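Local coordinates for 3-hydroxyisobutyrate dehydrogenase family protein (Geobacter sulfurreducens, PDB 3PDU), which probably reduces succinic semialdehyde to gamma-hydroxybutyrate with an NADP cofactor, as a member of the beta-hydroxyacid dehydrogenase family, at residues M94-S102 with K239-R250; M16-F25 with G148-K156. All coordinates share one frame; numbering follows the deposited sequence.

In the fold
Along the chain the four segments alternate: 16-25, 94-102, 148-156 and then 239-250, so the two contacts interleave. Their centres lie about 27 Å apart, on opposite sides of the chain's centre. Interaction 2 stays within the N-terminal NAD-binding domain, joining helix 13-23 to helix 148-154 beside the mixed sheet. Interaction 1 ties the loop after strand 90-93, from that same domain, to helix 234-251 of the C-terminal helical part, with NADP bound where the two meet. The contacts touch through Met94, at the start of the loop: its SD packs on Met16 CE at 3.7 Å, and the side chain also meets Leu154 and Phe151, so it reaches both helices of interaction 2.

Interaction 1 (M94-S102 with K239-R250); sequences MSTVDDETS and KDLRLAVELGDR. With NAP (NADP nicotinamide-adenine-dinucleotide phosphate), chain I.
The ammonium group of Lys239 meets the backbone of Thr96 beside the nicotinamide ribose of NADP, at the buried, tightly packed end. Lys239 NZ donates to Thr96 O (2.9 Å) and to O2D of NADP (3.0 Å), and its salt bridge to Asp240 OD1 (2.7 Å) restrains it further; the bends at chi2 and chi3 turn the chain toward these partners. Thr96 N donates to O3D of the same ribose. Chi1 of -63° sets Thr96 OG1 beside the backbone N and swings CG2 anti to it, against Asp240 OD1 (3.2 Å), while a water joins OG1, Asp240 OD2 and O2D. Leu243 CD1 covers Asp98 N at 3.8 Å, a buried amide without a partner in the model.

The outer end, with partly exposed Arg250 and exposed Glu100, is looser and carried by charge. Arg250 NH2 bridges to Asp99 OD1 (2.8 Å) through a bent bond (133°), and a water links Arg250 NE to Asp99 OD2. The Glu100 carboxylate stacks offset toward the CD-NE end of Arg250, planes 11° apart; OE2 lies well out of the guanidinium plane, so the pairing is of charges only. Loop and helix together wall the nicotinamide ribose site at the interdomain cleft of a beta-hydroxyacid dehydrogenase.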
# COMPACT_ATOMS: atom_id res chain seq x y z
N MET A 94 -8.94 -8.45 -30.05
CA MET A 94 -7.84 -9.03 -29.30
C MET A 94 -7.20 -8.01 -28.36
O MET A 94 -6.20 -8.31 -27.69
CB MET A 94 -6.81 -9.63 -30.26
CG MET A 94 -7.45 -10.70 -31.16
SD MET A 94 -6.29 -11.59 -32.23
CE MET A 94 -5.64 -12.83 -31.12
N SER A 95 -7.79 -6.82 -28.31
CA SER A 95 -7.36 -5.76 -27.40
C SER A 95 -7.53 -6.18 -25.94
O SER A 95 -8.49 -6.89 -25.61
CB SER A 95 -8.22 -4.50 -27.62
OG SER A 95 -8.30 -4.13 -28.98
N THR A 96 -6.65 -5.72 -25.05
CA THR A 96 -6.86 -5.96 -23.62
C THR A 96 -7.79 -4.89 -23.06
O THR A 96 -7.40 -3.73 -22.96
CB THR A 96 -5.54 -6.01 -22.82
OG1 THR A 96 -4.75 -7.11 -23.28
CG2 THR A 96 -5.82 -6.20 -21.30
N VAL A 97 -9.01 -5.29 -22.71
CA VAL A 97 -10.03 -4.38 -22.20
C VAL A 97 -10.74 -5.06 -21.03
O VAL A 97 -10.49 -6.23 -20.73
CB VAL A 97 -11.09 -4.02 -23.30
CG1 VAL A 97 -10.44 -3.26 -24.49
CG2 VAL A 97 -11.82 -5.27 -23.80
N ASP A 98 -11.64 -4.34 -20.37
CA ASP A 98 -12.45 -4.95 -19.31
C ASP A 98 -13.59 -5.78 -19.90
O ASP A 98 -13.96 -5.61 -21.06
CB ASP A 98 -13.04 -3.85 -18.43
CG ASP A 98 -13.92 -2.91 -19.20
OD1 ASP A 98 -13.40 -2.07 -19.97
OD2 ASP A 98 -15.16 -3.00 -19.04
N ASP A 99 -14.17 -6.65 -19.07
CA ASP A 99 -15.25 -7.53 -19.48
C ASP A 99 -16.54 -6.78 -19.80
O ASP A 99 -17.35 -7.25 -20.59
CB ASP A 99 -15.51 -8.65 -18.45
CG ASP A 99 -15.72 -8.12 -17.03
OD1 ASP A 99 -15.16 -7.07 -16.68
OD2 ASP A 99 -16.42 -8.80 -16.25
N GLU A 100 -16.75 -5.61 -19.20
CA GLU A 100 -17.96 -4.84 -19.52
C GLU A 100 -17.88 -4.27 -20.94
O GLU A 100 -18.87 -4.24 -21.67
CB GLU A 100 -18.24 -3.76 -18.47
CG GLU A 100 -18.47 -4.37 -17.08
CD GLU A 100 -19.17 -3.43 -16.10
OE1 GLU A 100 -18.77 -2.26 -15.99
OE2 GLU A 100 -20.12 -3.89 -15.43
N THR A 101 -16.69 -3.84 -21.34
CA THR A 101 -16.45 -3.35 -22.70
C THR A 101 -16.61 -4.45 -23.75
O THR A 101 -17.34 -4.28 -24.74
CB THR A 101 -15.05 -2.68 -22.81
OG1 THR A 101 -15.03 -1.48 -22.03
CG2 THR A 101 -14.70 -2.33 -24.26
N SER A 102 -15.94 -5.58 -23.55
CA SER A 102 -16.05 -6.67 -24.51
C SER A 102 -17.50 -7.17 -24.62
O SER A 102 -17.97 -7.46 -25.72
CB SER A 102 -15.06 -7.80 -24.23
OG SER A 102 -15.33 -8.43 -22.99
N LYS A 239 -2.65 0.68 -17.33
CA LYS A 239 -4.04 0.45 -17.75
C LYS A 239 -4.56 -0.94 -17.32
O LYS A 239 -5.69 -1.06 -16.81
CB LYS A 239 -4.16 0.63 -19.28
CG LYS A 239 -5.56 0.38 -19.85
CD LYS A 239 -5.72 -1.01 -20.46
CE LYS A 239 -4.68 -1.28 -21.56
NZ LYS A 239 -4.81 -2.68 -22.08
N ASP A 240 -3.76 -1.99 -17.50
CA ASP A 240 -4.22 -3.34 -17.10
C ASP A 240 -4.41 -3.47 -15.59
O ASP A 240 -5.38 -4.11 -15.13
CB ASP A 240 -3.26 -4.43 -17.60
CG ASP A 240 -3.28 -4.58 -19.11
OD1 ASP A 240 -4.15 -3.97 -19.77
OD2 ASP A 240 -2.42 -5.32 -19.64
N LEU A 241 -3.50 -2.89 -14.81
CA LEU A 241 -3.68 -2.87 -13.35
C LEU A 241 -4.93 -2.06 -12.95
O LEU A 241 -5.71 -2.49 -12.09
CB LEU A 241 -2.43 -2.31 -12.67
CG LEU A 241 -1.24 -3.29 -12.64
CD1 LEU A 241 0.09 -2.62 -12.26
CD2 LEU A 241 -1.52 -4.45 -11.69
N ARG A 242 -5.09 -0.88 -13.53
CA ARG A 242 -6.32 -0.10 -13.34
C ARG A 242 -7.55 -1.00 -13.53
O ARG A 242 -8.46 -1.05 -12.69
CB ARG A 242 -6.36 1.08 -14.33
CG ARG A 242 -7.75 1.68 -14.62
CD ARG A 242 -7.79 2.32 -16.02
NE ARG A 242 -6.61 3.17 -16.23
CZ ARG A 242 -6.17 3.58 -17.42
NH1 ARG A 242 -6.81 3.23 -18.52
NH2 ARG A 242 -5.08 4.34 -17.50
N LEU A 243 -7.57 -1.72 -14.64
CA LEU A 243 -8.72 -2.54 -14.98
C LEU A 243 -8.90 -3.70 -14.00
O LEU A 243 -10.03 -4.05 -13.67
CB LEU A 243 -8.62 -3.07 -16.42
CG LEU A 243 -8.63 -1.98 -17.50
CD1 LEU A 243 -8.63 -2.60 -18.91
CD2 LEU A 243 -9.86 -1.11 -17.31
N ALA A 244 -7.80 -4.31 -13.56
CA ALA A 244 -7.86 -5.38 -12.57
C ALA A 244 -8.48 -4.90 -11.25
O ALA A 244 -9.30 -5.59 -10.63
CB ALA A 244 -6.46 -5.96 -12.32
N VAL A 245 -8.05 -3.71 -10.81
CA VAL A 245 -8.57 -3.12 -9.58
C VAL A 245 -10.06 -2.78 -9.73
O VAL A 245 -10.85 -2.96 -8.78
CB VAL A 245 -7.76 -1.86 -9.18
CG1 VAL A 245 -8.46 -1.08 -8.06
CG2 VAL A 245 -6.34 -2.27 -8.74
N GLU A 246 -10.46 -2.30 -10.90
CA GLU A 246 -11.88 -2.01 -11.13
C GLU A 246 -12.71 -3.29 -11.15
O GLU A 246 -13.84 -3.32 -10.65
CB GLU A 246 -12.06 -1.15 -12.40
CG GLU A 246 -11.46 0.25 -12.19
CD GLU A 246 -11.39 1.11 -13.45
OE1 GLU A 246 -11.90 0.70 -14.52
OE2 GLU A 246 -10.81 2.22 -13.36
N LEU A 247 -12.14 -4.35 -11.71
CA LEU A 247 -12.80 -5.65 -11.73
C LEU A 247 -12.96 -6.17 -10.31
O LEU A 247 -14.04 -6.65 -9.92
CB LEU A 247 -11.99 -6.65 -12.57
CG LEU A 247 -12.48 -8.10 -12.66
CD1 LEU A 247 -13.90 -8.18 -13.21
CD2 LEU A 247 -11.54 -8.93 -13.52
N GLY A 248 -11.90 -6.07 -9.52
CA GLY A 248 -11.96 -6.43 -8.12
C GLY A 248 -13.04 -5.66 -7.36
O GLY A 248 -13.75 -6.21 -6.52
N ASP A 249 -13.15 -4.37 -7.65
CA ASP A 249 -14.18 -3.53 -7.06
C ASP A 249 -15.58 -4.12 -7.36
O ASP A 249 -16.37 -4.36 -6.45
CB ASP A 249 -14.04 -2.09 -7.60
CG ASP A 249 -14.92 -1.08 -6.88
OD1 ASP A 249 -16.06 -1.42 -6.53
OD2 ASP A 249 -14.47 0.07 -6.68
N ARG A 250 -15.85 -4.39 -8.64
CA ARG A 250 -17.14 -4.96 -9.05
C ARG A 250 -17.45 -6.32 -8.43
O ARG A 250 -18.60 -6.62 -8.11
CB ARG A 250 -17.22 -5.10 -10.58
CG ARG A 250 -17.23 -3.77 -11.32
CD ARG A 250 -17.62 -3.92 -12.80
NE ARG A 250 -16.65 -4.69 -13.59
CZ ARG A 250 -15.53 -4.19 -14.10
NH1 ARG A 250 -15.21 -2.91 -13.90
NH2 ARG A 250 -14.72 -4.96 -14.82
PA NAP I . 0.30 0.41 -29.03
O1A NAP I . 0.25 1.57 -28.11
O2A NAP I . 1.58 0.27 -29.74
O5B NAP I . -0.91 0.44 -30.07
C5B NAP I . -2.21 0.85 -29.76
C4B NAP I . -3.03 0.80 -31.05
O4B NAP I . -4.34 1.30 -30.78
C3B NAP I . -2.46 1.67 -32.17
O3B NAP I . -2.79 1.07 -33.40
C2B NAP I . -3.26 2.96 -32.03
O2B NAP I . -3.44 3.71 -33.21
C1B NAP I . -4.60 2.38 -31.63
N9A NAP I . -5.47 3.36 -30.96
C8A NAP I . -5.30 3.94 -29.73
N7A NAP I . -6.37 4.76 -29.53
C5A NAP I . -7.19 4.69 -30.59
C6A NAP I . -8.40 5.31 -30.89
N6A NAP I . -8.96 6.16 -30.02
N1A NAP I . -9.00 5.03 -32.09
C2A NAP I . -8.43 4.14 -32.98
N3A NAP I . -7.23 3.54 -32.68
C4A NAP I . -6.63 3.81 -31.50
O3 NAP I . -0.06 -0.85 -28.11
PN NAP I . 0.22 -2.42 -28.24
O1N NAP I . 1.36 -2.74 -27.38
O2N NAP I . 0.15 -2.80 -29.68
O5D NAP I . -1.11 -2.91 -27.49
C5D NAP I . -2.34 -3.16 -28.15
C4D NAP I . -3.19 -3.97 -27.17
O4D NAP I . -2.55 -5.20 -26.90
C3D NAP I . -3.30 -3.25 -25.83
O3D NAP I . -4.57 -3.56 -25.28
C2D NAP I . -2.24 -3.91 -24.97
O2D NAP I . -2.53 -3.84 -23.58
C1D NAP I . -2.34 -5.33 -25.51
N1N NAP I . -1.17 -6.18 -25.32
C2N NAP I . 0.10 -5.69 -25.49
C3N NAP I . 1.20 -6.54 -25.33
C7N NAP I . 2.61 -6.03 -25.53
O7N NAP I . 3.65 -6.79 -25.01
N7N NAP I . 2.87 -4.89 -26.17
C4N NAP I . 0.99 -7.88 -25.02
C5N NAP I . -0.31 -8.38 -24.88
C6N NAP I . -1.38 -7.52 -25.05
P2B NAP I . -2.41 4.90 -33.57
O1X NAP I . -3.21 5.84 -34.42
O2X NAP I . -1.92 5.54 -32.29
O3X NAP I . -1.24 4.34 -34.32
O HOH W 1 -2.08 -6.08 -22.07
O HOH W 2 -17.40 -7.41 -14.18

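Interaction 2 (M16-F25 with G148-K156); sequences MAANLVRAGF and GPAFAALGK
Leu20 and Leu154 mesh where helices 16-23 and 148-154 cross, their segment axes 9.0 Å apart at closest and 117° between N-to-C directions. Both leucines place CG beside the backbone N, and in both CD1 continues the chain extended (chi2 -179° in Leu20, 178° in Leu154); the other branch, CD2, turns off it and meets the opposite helix. Leu20 CD2 reaches Leu154 CD2 at 4.0 Å and also lies 3.8 Å from Ala150 CB, with the Ala153 methyl close by. Leu154 CD2 in turn presses on the first helix, 3.3 Å from Met16 O and near Met16 CB. Further along, the methyls Ala23 CB and Ala153 CB meet at 3.9 Å.

Phe25 follows the Schellman turn at Gly24. Its chi1 of -59° directs the ring toward helix 148-154, where CZ comes to 3.8 Å from Pro149 CB, the two side chains crossing at about a right angle; Ala153 CB lies at the ring edge. The polar link is indirect: a water accepts from Asn19 ND2 and donates to Leu154 O, 3.0 Å from each atom.

Beneath this pair runs the sheet: Met16 and Leu20 rest on Phe6 of strand 4-7, and Tyr4 meets the Phe25 ring edge-to-face. Helix 38-43 packs against helix 13-23 through Ala17, Ala18 and Val21, while Phe151 touches Ile135 of strand 133-139.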
# COMPACT_ATOMS: atom_id res chain seq x y z
N MET A 16 1.47 -8.86 -35.79
CA MET A 16 0.38 -9.82 -35.93
C MET A 16 -0.21 -9.76 -37.33
O MET A 16 -0.38 -10.79 -37.98
CB MET A 16 -0.71 -9.59 -34.87
CG MET A 16 -0.26 -9.93 -33.45
SD MET A 16 -1.36 -9.23 -32.22
CE MET A 16 -2.85 -10.23 -32.37
N ALA A 17 -0.50 -8.55 -37.79
CA ALA A 17 -1.02 -8.39 -39.15
C ALA A 17 -0.02 -8.94 -40.17
O ALA A 17 -0.40 -9.60 -41.14
CB ALA A 17 -1.36 -6.92 -39.44
N ALA A 18 1.27 -8.67 -39.95
CA ALA A 18 2.32 -9.13 -40.85
C ALA A 18 2.39 -10.66 -40.91
O ALA A 18 2.63 -11.24 -41.97
CB ALA A 18 3.67 -8.56 -40.44
N ASN A 19 2.19 -11.31 -39.76
CA ASN A 19 2.13 -12.77 -39.73
C ASN A 19 1.01 -13.34 -40.61
O ASN A 19 1.20 -14.37 -41.24
CB ASN A 19 1.99 -13.27 -38.29
CG ASN A 19 3.31 -13.28 -37.56
OD1 ASN A 19 4.37 -13.22 -38.19
ND2 ASN A 19 3.27 -13.36 -36.24
N LEU A 20 -0.14 -12.68 -40.63
CA LEU A 20 -1.25 -13.15 -41.46
C LEU A 20 -0.90 -13.00 -42.94
O LEU A 20 -1.15 -13.90 -43.74
CB LEU A 20 -2.53 -12.39 -41.14
CG LEU A 20 -3.08 -12.56 -39.72
CD1 LEU A 20 -4.36 -11.76 -39.52
CD2 LEU A 20 -3.32 -14.04 -39.42
N VAL A 21 -0.32 -11.86 -43.30
CA VAL A 21 0.10 -11.66 -44.69
C VAL A 21 1.13 -12.70 -45.10
O VAL A 21 1.00 -13.33 -46.16
CB VAL A 21 0.66 -10.24 -44.93
CG1 VAL A 21 1.20 -10.12 -46.37
CG2 VAL A 21 -0.42 -9.20 -44.66
N ARG A 22 2.13 -12.92 -44.26
CA ARG A 22 3.18 -13.88 -44.59
C ARG A 22 2.67 -15.32 -44.65
O ARG A 22 3.21 -16.14 -45.39
CB ARG A 22 4.37 -13.76 -43.64
CG ARG A 22 5.13 -12.46 -43.75
CD ARG A 22 6.47 -12.55 -43.05
NE ARG A 22 6.92 -11.25 -42.55
CZ ARG A 22 6.75 -10.83 -41.30
NH1 ARG A 22 6.15 -11.62 -40.41
NH2 ARG A 22 7.19 -9.63 -40.94
N ALA A 23 1.63 -15.62 -43.87
CA ALA A 23 1.02 -16.95 -43.90
C ALA A 23 0.22 -17.16 -45.19
O ALA A 23 -0.15 -18.28 -45.53
CB ALA A 23 0.13 -17.16 -42.68
N GLY A 24 -0.05 -16.07 -45.91
CA GLY A 24 -0.71 -16.16 -47.20
C GLY A 24 -2.18 -15.78 -47.24
O GLY A 24 -2.85 -16.02 -48.26
N PHE A 25 -2.69 -15.21 -46.16
CA PHE A 25 -4.07 -14.71 -46.16
C PHE A 25 -4.19 -13.38 -46.93
O PHE A 25 -3.22 -12.64 -47.05
CB PHE A 25 -4.61 -14.53 -44.74
CG PHE A 25 -4.61 -15.81 -43.93
CD1 PHE A 25 -5.50 -16.83 -44.23
CD2 PHE A 25 -3.72 -15.99 -42.88
CE1 PHE A 25 -5.50 -18.01 -43.49
CE2 PHE A 25 -3.71 -17.17 -42.14
CZ PHE A 25 -4.59 -18.18 -42.45
N GLY A 148 -9.39 -20.56 -36.93
CA GLY A 148 -8.32 -21.48 -36.57
C GLY A 148 -7.03 -21.29 -37.36
O GLY A 148 -5.94 -21.20 -36.78
N PRO A 149 -7.14 -21.25 -38.70
CA PRO A 149 -5.90 -21.09 -39.47
C PRO A 149 -5.19 -19.76 -39.18
O PRO A 149 -3.95 -19.70 -39.12
CB PRO A 149 -6.39 -21.17 -40.93
CG PRO A 149 -7.60 -22.07 -40.86
CD PRO A 149 -8.27 -21.68 -39.54
N ALA A 150 -5.96 -18.70 -38.97
CA ALA A 150 -5.34 -17.43 -38.61
C ALA A 150 -4.71 -17.47 -37.21
O ALA A 150 -3.60 -16.96 -37.00
CB ALA A 150 -6.36 -16.27 -38.75
N PHE A 151 -5.39 -18.10 -36.25
CA PHE A 151 -4.85 -18.21 -34.89
C PHE A 151 -3.55 -19.02 -34.89
O PHE A 151 -2.66 -18.76 -34.08
CB PHE A 151 -5.88 -18.84 -33.94
CG PHE A 151 -6.96 -17.89 -33.46
CD1 PHE A 151 -6.79 -16.52 -33.55
CD2 PHE A 151 -8.12 -18.37 -32.88
CE1 PHE A 151 -7.79 -15.64 -33.09
CE2 PHE A 151 -9.12 -17.50 -32.42
CZ PHE A 151 -8.95 -16.14 -32.52
N ALA A 152 -3.43 -19.98 -35.80
CA ALA A 152 -2.20 -20.76 -35.91
C ALA A 152 -1.01 -19.91 -36.41
O ALA A 152 0.14 -20.19 -36.08
CB ALA A 152 -2.40 -21.99 -36.79
N ALA A 153 -1.30 -18.89 -37.21
CA ALA A 153 -0.26 -17.96 -37.65
C ALA A 153 0.11 -16.97 -36.54
O ALA A 153 1.19 -16.39 -36.54
CB ALA A 153 -0.73 -17.19 -38.88
N LEU A 154 -0.80 -16.78 -35.58
CA LEU A 154 -0.58 -15.77 -34.55
C LEU A 154 -0.03 -16.30 -33.24
O LEU A 154 0.71 -15.60 -32.54
CB LEU A 154 -1.88 -15.02 -34.27
CG LEU A 154 -2.50 -14.22 -35.42
CD1 LEU A 154 -3.80 -13.60 -34.93
CD2 LEU A 154 -1.56 -13.14 -35.91
N GLY A 155 -0.41 -17.52 -32.88
CA GLY A 155 -0.15 -18.02 -31.54
C GLY A 155 0.34 -19.45 -31.51
O GLY A 155 0.24 -20.16 -32.50
N LYS A 156 0.86 -19.86 -30.35
CA LYS A 156 1.28 -21.26 -30.15
C LYS A 156 0.23 -22.02 -29.35
O LYS A 156 0.28 -23.25 -29.25
CB LYS A 156 2.59 -21.30 -29.37
CG LYS A 156 2.45 -20.77 -27.94
CD LYS A 156 3.79 -20.80 -27.22
CE LYS A 156 3.66 -20.39 -25.77
NZ LYS A 156 4.98 -20.39 -25.10
O HOH W 3 1.42 -13.00 -33.88